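Long-range contacts in short-chain dehydrogenase/reductase SDR (Vibrio parahaemolyticus, PDB 3GUY), which probably acts as an oxidoreductase of the short-chain dehydrogenase/reductase family, transferring hydride between a nicotinamide cofactor and a substrate not yet defined: residues N124-S130 with K167-P173; L99-L104 with V146-V150. The protein carries 2 engineered substitutions. One frame throughout, in Å; residues are numbered along the deposited sequence.

Overall arrangement
A Rossmann-type domain packs helices against a parallel sheet, and the two contacts sample both layers. Interaction 1 joins neighbouring strands 124-128 and 167-174; interaction 2 pairs helices 93-118 and 141-160, which cover one face of that sheet. Their centres lie about 14 Å apart, yet they meet directly: Val150 CG1 is 3.7 Å from Met129 CG and 4.0 Å from Met127 CE. The likely active site forms at this junction. Ser130, Tyr143 and Lys147 match the Ser and Tyr-x-x-x-Lys signature of classical family members, and Asn103 probably corresponds to their conserved helix asparagine. Ser130 CB lies 4.2 Å from Lys147 CE, placing the presumed catalytic residues where the C-terminal strand end meets the helix pair.

Interaction 1 (N124-S130 with K167-P173); sequences NVVMIMS and KIIAVYP
Two extended segments run parallel, their strand axes 4.6 Å apart at closest approach and inclined by 25° (signed, -25°). Asn124 pairs with Lys167, and the register holds through Ile128 and Val171, with CA-CA separations of 4.7 to 5.2 Å. Five backbone hydrogen bonds form the ladder: Val125 N-Lys167 O 2.9 Å, Ile169 N-Val125 O 2.8 Å, Met127 N-Ile169 O 2.8 Å, Val171 N-Met127 O 3.1 Å and Met129 N-Val171 O 2.7 Å. This is the strand pair of a beta-alpha-beta crossover through helix 141-160. On one face Val126 CG1 meets Val171 CG2 at 3.5 Å; on the other, Met127 CG lies 3.8 Å from Ile168 CG2. Beyond Ile128, the last paired residue, Met129 (m, t, m) places SD 5.0 Å from the Tyr172 ring centroid, an oblique Met-aromatic contact, and CE 3.6 Å from Tyr172 CE1. Lys167 NZ donates to Asn124 OD1 (2.7 Å). Apart from this N-terminal pair, polar bonding is backbone to backbone and the ladder's side chains are apolar, suiting a buried core.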
loop_
_atom_site.group_PDB
_atom_site.type_symbol
_atom_site.label_atom_id
_atom_site.label_comp_id
_atom_site.label_asym_id
_atom_site.label_seq_id
_atom_site.Cartn_x
_atom_site.Cartn_y
_atom_site.Cartn_z
ATOM N N ASN D 124 -7.342 24.744 -3.084
ATOM C CA ASN D 124 -7.548 23.380 -2.588
ATOM C C ASN D 124 -8.003 22.593 -3.786
ATOM O O ASN D 124 -9.054 22.886 -4.362
ATOM C CB ASN D 124 -8.628 23.314 -1.480
ATOM C CG ASN D 124 -8.101 23.747 -0.104
ATOM O OD1 ASN D 124 -6.876 23.744 0.154
ATOM N ND2 ASN D 124 -9.038 24.137 0.795
ATOM N N VAL D 125 -7.176 21.641 -4.216
ATOM C CA VAL D 125 -7.520 20.819 -5.343
ATOM C C VAL D 125 -8.060 19.508 -4.802
ATOM O O VAL D 125 -7.347 18.771 -4.150
ATOM C CB VAL D 125 -6.300 20.624 -6.235
ATOM C CG1 VAL D 125 -6.637 19.720 -7.358
ATOM C CG2 VAL D 125 -5.851 22.019 -6.759
ATOM N N VAL D 126 -9.328 19.260 -5.030
ATOM C CA VAL D 126 -9.971 18.075 -4.536
ATOM C C VAL D 126 -10.008 17.059 -5.669
ATOM O O VAL D 126 -10.817 17.154 -6.601
ATOM C CB VAL D 126 -11.384 18.343 -4.024
ATOM C CG1 VAL D 126 -12.033 17.015 -3.550
ATOM C CG2 VAL D 126 -11.373 19.430 -2.908
ATOM N N MET D 127 -9.164 16.042 -5.553
ATOM C CA MET D 127 -9.136 14.981 -6.576
ATOM C C MET D 127 -10.009 13.775 -6.196
ATOM O O MET D 127 -9.689 13.011 -5.296
ATOM C CB MET D 127 -7.692 14.590 -6.822
ATOM C CG MET D 127 -6.795 15.755 -7.354
ATOM S SD MET D 127 -7.141 16.330 -9.077
ATOM C CE MET D 127 -6.991 14.634 -9.799
ATOM N N ILE D 128 -11.114 13.573 -6.904
ATOM C CA ILE D 128 -11.992 12.463 -6.578
ATOM C C ILE D 128 -11.599 11.230 -7.382
ATOM O O ILE D 128 -11.548 11.263 -8.626
ATOM C CB ILE D 128 -13.459 12.800 -6.767
ATOM C CG1 ILE D 128 -13.817 14.031 -5.885
ATOM C CG2 ILE D 128 -14.325 11.597 -6.432
ATOM C CD1 ILE D 128 -15.190 14.489 -6.086
ATOM N N MET D 129 -11.301 10.149 -6.661
ATOM C CA MET D 129 -10.822 8.933 -7.300
ATOM C C MET D 129 -11.889 7.866 -7.057
ATOM O O MET D 129 -13.037 8.029 -7.438
ATOM C CB MET D 129 -9.390 8.551 -6.786
ATOM C CG MET D 129 -8.292 9.412 -7.390
ATOM S SD MET D 129 -6.700 9.394 -6.606
ATOM C CE MET D 129 -7.211 10.405 -5.170
ATOM N N SER D 130 -11.531 6.786 -6.398
ATOM C CA SER D 130 -12.451 5.683 -6.176
ATOM C C SER D 130 -11.718 4.780 -5.212
ATOM O O SER D 130 -10.467 4.871 -5.078
ATOM C CB SER D 130 -12.734 4.929 -7.483
ATOM O OG SER D 130 -13.057 3.572 -7.219
ATOM N N LYS D 167 -2.760 22.774 -2.095
ATOM C CA LYS D 167 -2.862 21.485 -1.427
ATOM C C LYS D 167 -3.717 20.554 -2.260
ATOM O O LYS D 167 -4.636 20.992 -2.906
ATOM C CB LYS D 167 -3.589 21.689 -0.094
ATOM C CG LYS D 167 -2.660 21.880 1.056
ATOM C CD LYS D 167 -3.345 22.493 2.274
ATOM C CE LYS D 167 -4.842 22.208 2.406
ATOM N NZ LYS D 167 -5.561 23.516 2.504
ATOM N N ILE D 168 -3.435 19.260 -2.203
ATOM C CA ILE D 168 -4.316 18.305 -2.860
ATOM C C ILE D 168 -5.054 17.442 -1.806
ATOM O O ILE D 168 -4.444 16.885 -0.912
ATOM C CB ILE D 168 -3.532 17.392 -3.839
ATOM C CG1 ILE D 168 -2.934 18.198 -4.993
ATOM C CG2 ILE D 168 -4.452 16.343 -4.442
ATOM C CD1 ILE D 168 -1.926 17.387 -5.840
ATOM N N ILE D 169 -6.363 17.360 -1.949
ATOM C CA ILE D 169 -7.261 16.578 -1.060
ATOM C C ILE D 169 -7.699 15.354 -1.860
ATOM O O ILE D 169 -8.109 15.471 -3.018
ATOM C CB ILE D 169 -8.527 17.363 -0.624
ATOM C CG1 ILE D 169 -8.161 18.765 -0.083
ATOM C CG2 ILE D 169 -9.434 16.548 0.387
ATOM C CD1 ILE D 169 -7.154 18.755 0.914
ATOM N N ALA D 170 -7.489 14.179 -1.275
ATOM C CA ALA D 170 -7.778 12.917 -1.983
ATOM C C ALA D 170 -9.071 12.356 -1.450
ATOM O O ALA D 170 -9.256 12.231 -0.261
ATOM C CB ALA D 170 -6.628 11.904 -1.806
ATOM N N VAL D 171 -9.986 12.037 -2.335
ATOM C CA VAL D 171 -11.274 11.507 -1.948
ATOM C C VAL D 171 -11.477 10.198 -2.695
ATOM O O VAL D 171 -11.241 10.150 -3.912
ATOM C CB VAL D 171 -12.416 12.475 -2.354
ATOM C CG1 VAL D 171 -13.730 11.937 -1.864
ATOM C CG2 VAL D 171 -12.107 13.946 -1.864
ATOM N N TYR D 172 -11.908 9.160 -1.960
ATOM C CA TYR D 172 -12.072 7.803 -2.484
ATOM C C TYR D 172 -13.458 7.278 -2.180
ATOM O O TYR D 172 -13.688 6.717 -1.103
ATOM C CB TYR D 172 -11.042 6.829 -1.892
ATOM C CG TYR D 172 -9.599 7.266 -2.033
ATOM C CD1 TYR D 172 -8.854 6.950 -3.166
ATOM C CD2 TYR D 172 -8.996 8.035 -1.059
ATOM C CE1 TYR D 172 -7.530 7.348 -3.300
ATOM C CE2 TYR D 172 -7.641 8.461 -1.187
ATOM C CZ TYR D 172 -6.922 8.089 -2.302
ATOM O OH TYR D 172 -5.627 8.539 -2.422
ATOM N N PRO D 173 -14.407 7.505 -3.093
ATOM C CA PRO D 173 -15.719 6.947 -2.896
ATOM C C PRO D 173 -15.804 5.502 -3.337
ATOM O O PRO D 173 -15.157 5.100 -4.321
ATOM C CB PRO D 173 -16.622 7.796 -3.780
ATOM C CG PRO D 173 -15.758 8.691 -4.534
ATOM C CD PRO D 173 -14.369 8.570 -4.110
#

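Interaction 2 (L99-L104 with V146-V150); sequences LIENNL and VKWAV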
loop_
_atom_site.group_PDB
_atom_site.type_symbol
_atom_site.label_atom_id
_atom_site.label_comp_id
_atom_site.label_asym_id
_atom_site.label_seq_id
_atom_site.Cartn_x
_atom_site.Cartn_y
_atom_site.Cartn_z
ATOM N N LEU D 99 -11.369 4.748 -21.437
ATOM C CA LEU D 99 -11.197 4.758 -19.985
ATOM C C LEU D 99 -9.946 5.560 -19.576
ATOM O O LEU D 99 -9.980 6.335 -18.603
ATOM C CB LEU D 99 -11.094 3.328 -19.456
ATOM C CG LEU D 99 -11.335 3.043 -17.989
ATOM C CD1 LEU D 99 -12.725 3.534 -17.562
ATOM C CD2 LEU D 99 -11.122 1.505 -17.781
ATOM N N ILE D 100 -8.848 5.343 -20.309
ATOM C CA ILE D 100 -7.589 6.026 -20.065
ATOM C C ILE D 100 -7.752 7.527 -20.269
ATOM O O ILE D 100 -7.351 8.342 -19.430
ATOM C CB ILE D 100 -6.428 5.490 -20.981
ATOM C CG1 ILE D 100 -6.018 4.055 -20.578
ATOM C CG2 ILE D 100 -5.199 6.387 -20.824
ATOM C CD1 ILE D 100 -5.129 3.327 -21.549
ATOM N N GLU D 101 -8.379 7.894 -21.385
ATOM C CA GLU D 101 -8.637 9.307 -21.692
ATOM C C GLU D 101 -9.505 9.996 -20.647
ATOM O O GLU D 101 -9.133 11.061 -20.134
ATOM C CB GLU D 101 -9.294 9.432 -23.067
ATOM C CG GLU D 101 -8.371 9.038 -24.214
ATOM C CD GLU D 101 -9.123 8.782 -25.538
ATOM O OE1 GLU D 101 -10.390 8.836 -25.586
ATOM O OE2 GLU D 101 -8.438 8.511 -26.551
ATOM N N ASN D 102 -10.640 9.393 -20.318
ATOM C CA ASN D 102 -11.610 10.008 -19.396
ATOM C C ASN D 102 -11.144 10.084 -17.936
ATOM O O ASN D 102 -11.654 10.925 -17.171
ATOM C CB ASN D 102 -12.932 9.267 -19.370
ATOM C CG ASN D 102 -13.693 9.286 -20.684
ATOM O OD1 ASN D 102 -13.357 10.015 -21.621
ATOM N ND2 ASN D 102 -14.718 8.400 -20.773
ATOM N N ASN D 103 -10.249 9.174 -17.507
ATOM C CA ASN D 103 -9.799 9.125 -16.104
ATOM C C ASN D 103 -8.378 9.644 -15.907
ATOM O O ASN D 103 -8.127 10.566 -15.112
ATOM C CB ASN D 103 -9.907 7.707 -15.547
ATOM C CG ASN D 103 -11.351 7.227 -15.456
ATOM O OD1 ASN D 103 -12.056 7.526 -14.481
ATOM N ND2 ASN D 103 -11.796 6.465 -16.459
ATOM N N LEU D 104 -7.439 9.083 -16.653
ATOM C CA LEU D 104 -6.037 9.409 -16.440
ATOM C C LEU D 104 -5.636 10.683 -17.189
ATOM O O LEU D 104 -5.010 11.566 -16.620
ATOM C CB LEU D 104 -5.125 8.219 -16.843
ATOM C CG LEU D 104 -3.601 8.426 -16.658
ATOM C CD1 LEU D 104 -3.270 8.948 -15.249
ATOM C CD2 LEU D 104 -2.808 7.076 -17.029
ATOM N N VAL D 146 -6.236 2.774 -14.132
ATOM C CA VAL D 146 -6.365 4.265 -14.287
ATOM C C VAL D 146 -6.554 5.027 -12.927
ATOM O O VAL D 146 -6.038 6.136 -12.736
ATOM C CB VAL D 146 -7.438 4.655 -15.335
ATOM C CG1 VAL D 146 -7.089 4.073 -16.737
ATOM C CG2 VAL D 146 -8.908 4.206 -14.936
ATOM N N LYS D 147 -7.224 4.402 -11.974
ATOM C CA LYS D 147 -7.410 4.973 -10.641
ATOM C C LYS D 147 -6.170 4.884 -9.799
ATOM O O LYS D 147 -5.830 5.850 -9.101
ATOM C CB LYS D 147 -8.584 4.351 -9.930
ATOM C CG LYS D 147 -9.900 4.638 -10.679
ATOM C CD LYS D 147 -10.175 6.135 -10.733
ATOM C CE LYS D 147 -11.587 6.450 -11.258
ATOM N NZ LYS D 147 -11.761 7.897 -11.511
ATOM N N TRP D 148 -5.455 3.767 -9.871
ATOM C CA TRP D 148 -4.138 3.712 -9.261
ATOM C C TRP D 148 -3.178 4.742 -9.895
ATOM O O TRP D 148 -2.314 5.321 -9.194
ATOM C CB TRP D 148 -3.510 2.321 -9.451
ATOM C CG TRP D 148 -4.024 1.233 -8.531
ATOM C CD1 TRP D 148 -5.350 0.882 -8.296
ATOM C CD2 TRP D 148 -3.239 0.307 -7.791
ATOM N NE1 TRP D 148 -5.407 -0.188 -7.452
ATOM C CE2 TRP D 148 -4.136 -0.561 -7.115
ATOM C CE3 TRP D 148 -1.860 0.123 -7.614
ATOM C CZ2 TRP D 148 -3.692 -1.582 -6.261
ATOM C CZ3 TRP D 148 -1.421 -0.903 -6.782
ATOM C CH2 TRP D 148 -2.339 -1.741 -6.097
ATOM N N ALA D 149 -3.281 4.899 -11.222
ATOM C CA ALA D 149 -2.467 5.888 -11.944
ATOM C C ALA D 149 -2.687 7.325 -11.379
ATOM O O ALA D 149 -1.750 8.025 -11.021
ATOM C CB ALA D 149 -2.758 5.833 -13.453
ATOM N N VAL D 150 -3.940 7.705 -11.253
ATOM C CA VAL D 150 -4.257 8.988 -10.636
ATOM C C VAL D 150 -3.675 9.143 -9.219
ATOM O O VAL D 150 -3.137 10.169 -8.916
ATOM C CB VAL D 150 -5.750 9.372 -10.716
ATOM C CG1 VAL D 150 -6.004 10.770 -10.015
ATOM C CG2 VAL D 150 -6.248 9.391 -12.172
#
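Val146, the residue most covered by the other segment, points its CB toward helix 93-118, with CG2 3.7 Å from Asn103 CB and 4.1 Å from Leu99 CG, while CG1 packs 4.0 Å from Ile100 CG1. Lys147 points away, but its side chain comes back so that NZ donates to Asn103 OD1 at 3.0 Å. Asn103, within the wider pi-type turn at 100-104, also bonds Leu99 O (2.8 Å) and Ser82 O through ND2. In classical short-chain dehydrogenases a water links the asparagine's main-chain carbonyl to the lysine of Tyr-x-x-x-Lys; the direct OD1-NZ bond here is a different contact, and a like role is merely consistent with the sequence. Ala149 CB lies 3.6 Å from Leu104 CD1. Here the segment axes run 9.4 Å apart at closest approach, inclined 31°, and Ile100, Leu104 and Ala149 pack on their counterparts in the second subunit, as in the family's common four-helix interface. Val150 follows, its CG2 3.7 Å from Asn103 O and 4.3 Å from Leu104 CD1.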